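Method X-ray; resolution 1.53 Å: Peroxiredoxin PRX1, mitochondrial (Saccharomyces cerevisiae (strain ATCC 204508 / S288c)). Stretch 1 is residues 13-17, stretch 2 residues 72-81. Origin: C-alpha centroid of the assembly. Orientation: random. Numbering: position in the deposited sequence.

Stretch 1 (13-17) ADTTV
Stretch 2 72-81: DVESHEKWIQ

Stretch 2 is a helix from Val73 onward, continuing past Gln81, and one face of it packs on the irregular segment Asp14 to Thr16. The contact is small, burying 253 Å² over both sides. No direct hydrogen bond crosses it; van der Waals packing and one bridging water join the stretches.

Asp72 is the N-cap. Its side chain (chi1 p, 65°) accepts from the free amide of the first turn, Ser75 N to Asp72 OD1 at 2.8 Å. The helix then runs with phi/psi near -62/-40, beginning with His76 N to Asp72 O at 3.1 Å and Glu77 N to Val73 O at 2.8 Å.

Val73 sets the register, its CA 5.8 Å from Thr15 CA. Its CB points toward stretch 1, with chi1 t. The branched side chain spreads its methyls along the segment: Val73 CG2 lies 3.7 Å from Asp14 C, and Val73 CG1 lies 3.6 Å from Thr15 O. Asp14 turns its carboxylate end away (chi1 m). Thr15 directs its CB away, and its OG1 (chi1 p) accepts from Val17 N at 3.0 Å, tying the segment locally.

Glu74 points away, and Ser75 makes no contact.

One turn on from Val73, His76 (chi1 m) points toward stretch 1. Its CB meets Thr16 CG2 at 3.5 Å, while both ring nitrogens bond elsewhere in the structure. Thr16 (phi/psi -66/-14, chi1 p) has the largest covered area, 94 Å².

Glu77 (chi1 m, chi2 t) starts sideways, but its end comes nearer. The water donates to Glu77 OE2 at 3.0 Å and to Thr16 O at 2.6 Å, so the exposed carboxylate suits this edge.

Lys78 and Trp79 stay clear. Ile80 (chi1 m, chi2 t) points toward stretch 1, and its long aliphatic arm brings CD1 to 3.7 Å from Thr16 CG2. Gln81 makes no contact with stretch 1.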

# COMPACT_ATOMS: atom_id res chain seq x y z
N ALA A 13 -8.02 14.18 -8.10
CA ALA A 13 -7.57 13.61 -9.35
C ALA A 13 -8.70 13.02 -10.15
O ALA A 13 -9.69 12.71 -9.63
CB ALA A 13 -6.58 12.49 -9.08
N ASP A 14 -8.43 12.89 -11.43
CA ASP A 14 -9.28 12.20 -12.37
C ASP A 14 -8.83 10.73 -12.33
O ASP A 14 -7.68 10.45 -12.31
CB ASP A 14 -9.10 12.78 -13.76
CG ASP A 14 -9.12 14.27 -13.75
OD1 ASP A 14 -10.21 14.81 -13.70
OD2 ASP A 14 -8.03 14.91 -13.73
N THR A 15 -9.80 9.85 -12.29
CA THR A 15 -9.56 8.44 -12.21
C THR A 15 -10.58 7.65 -13.02
O THR A 15 -11.52 8.19 -13.53
CB THR A 15 -9.65 7.90 -10.77
OG1 THR A 15 -10.99 7.76 -10.37
CG2 THR A 15 -8.98 8.84 -9.79
N THR A 16 -10.34 6.35 -13.06
CA THR A 16 -11.17 5.39 -13.75
C THR A 16 -12.53 5.28 -13.11
O THR A 16 -13.38 4.71 -13.69
CB THR A 16 -10.54 3.98 -13.86
OG1 THR A 16 -10.17 3.52 -12.57
CG2 THR A 16 -9.39 3.97 -14.79
N VAL A 17 -12.70 5.80 -11.91
CA VAL A 17 -14.01 5.83 -11.22
C VAL A 17 -14.61 7.22 -11.14
O VAL A 17 -15.54 7.41 -10.43
CB VAL A 17 -14.07 5.19 -9.82
CG1 VAL A 17 -13.42 3.86 -9.79
CG2 VAL A 17 -13.59 6.11 -8.71
N ASP A 72 -3.35 9.21 -19.09
CA ASP A 72 -4.70 9.71 -18.92
C ASP A 72 -5.72 8.63 -18.59
O ASP A 72 -5.46 7.50 -18.72
CB ASP A 72 -5.12 10.62 -20.09
CG ASP A 72 -5.22 9.90 -21.42
OD1 ASP A 72 -5.49 8.75 -21.51
OD2 ASP A 72 -4.99 10.58 -22.40
N VAL A 73 -6.89 9.02 -18.13
CA VAL A 73 -7.92 8.10 -17.75
C VAL A 73 -8.39 7.27 -18.93
O VAL A 73 -8.65 6.14 -18.79
CB VAL A 73 -9.09 8.85 -17.10
CG1 VAL A 73 -10.23 7.92 -16.86
CG2 VAL A 73 -8.66 9.40 -15.76
N GLU A 74 -8.45 7.89 -20.09
CA GLU A 74 -8.87 7.14 -21.24
C GLU A 74 -7.94 5.98 -21.49
O GLU A 74 -8.38 4.90 -21.77
CB GLU A 74 -8.93 8.05 -22.46
CG GLU A 74 -8.98 7.32 -23.77
CD GLU A 74 -9.45 8.17 -24.93
OE1 GLU A 74 -9.50 9.40 -24.81
OE2 GLU A 74 -9.78 7.55 -25.96
N SER A 75 -6.66 6.21 -21.35
CA SER A 75 -5.72 5.13 -21.51
C SER A 75 -5.92 4.07 -20.43
O SER A 75 -5.96 2.92 -20.70
CB SER A 75 -4.30 5.68 -21.54
OG SER A 75 -3.39 4.63 -21.45
N HIS A 76 -6.13 4.51 -19.20
CA HIS A 76 -6.33 3.59 -18.10
C HIS A 76 -7.57 2.72 -18.32
O HIS A 76 -7.56 1.61 -17.94
CB HIS A 76 -6.48 4.30 -16.77
CG HIS A 76 -5.26 5.00 -16.31
ND1 HIS A 76 -4.06 4.90 -16.95
CD2 HIS A 76 -5.06 5.82 -15.26
CE1 HIS A 76 -3.18 5.65 -16.31
NE2 HIS A 76 -3.76 6.20 -15.28
N GLU A 77 -8.62 3.30 -18.88
CA GLU A 77 -9.81 2.52 -19.14
C GLU A 77 -9.56 1.36 -20.09
O GLU A 77 -10.01 0.28 -19.83
CB GLU A 77 -10.92 3.44 -19.64
CG GLU A 77 -11.62 4.17 -18.51
CD GLU A 77 -12.49 5.34 -18.95
OE1 GLU A 77 -12.41 5.76 -20.06
OE2 GLU A 77 -13.17 5.88 -18.10
N LYS A 78 -8.82 1.60 -21.16
CA LYS A 78 -8.46 0.56 -22.09
C LYS A 78 -7.57 -0.49 -21.42
O LYS A 78 -7.71 -1.64 -21.64
CB LYS A 78 -7.70 1.11 -23.30
CG LYS A 78 -8.45 2.12 -24.14
CD LYS A 78 -7.55 2.78 -25.21
CE LYS A 78 -6.25 3.44 -24.70
NZ LYS A 78 -5.81 4.78 -25.27
N TRP A 79 -6.64 -0.02 -20.59
CA TRP A 79 -5.75 -0.91 -19.87
C TRP A 79 -6.56 -1.82 -18.94
O TRP A 79 -6.33 -2.96 -18.88
CB TRP A 79 -4.73 -0.08 -19.08
CG TRP A 79 -3.59 -0.84 -18.46
CD1 TRP A 79 -3.04 -1.96 -18.91
CD2 TRP A 79 -2.87 -0.49 -17.29
NE1 TRP A 79 -2.04 -2.37 -18.10
CE2 TRP A 79 -1.94 -1.49 -17.08
CE3 TRP A 79 -2.97 0.52 -16.37
CZ2 TRP A 79 -1.07 -1.48 -16.02
CZ3 TRP A 79 -2.10 0.54 -15.32
CH2 TRP A 79 -1.17 -0.46 -15.15
N ILE A 80 -7.55 -1.25 -18.27
CA ILE A 80 -8.38 -2.07 -17.39
C ILE A 80 -9.12 -3.18 -18.15
O ILE A 80 -9.34 -4.17 -17.61
CB ILE A 80 -9.32 -1.21 -16.53
CG1 ILE A 80 -8.56 -0.66 -15.34
CG2 ILE A 80 -10.54 -1.95 -16.02
CD1 ILE A 80 -9.44 0.28 -14.58
N GLN A 81 -9.50 -2.90 -19.38
CA GLN A 81 -10.15 -3.92 -20.18
C GLN A 81 -9.20 -5.08 -20.41
O GLN A 81 -9.59 -6.20 -20.33
CB GLN A 81 -10.74 -3.35 -21.48
CG GLN A 81 -11.80 -2.30 -21.27
CD GLN A 81 -12.30 -1.64 -22.53
OE1 GLN A 81 -12.36 -2.23 -23.54
NE2 GLN A 81 -12.65 -0.40 -22.44
O HOH W 1 -14.01 3.84 -16.07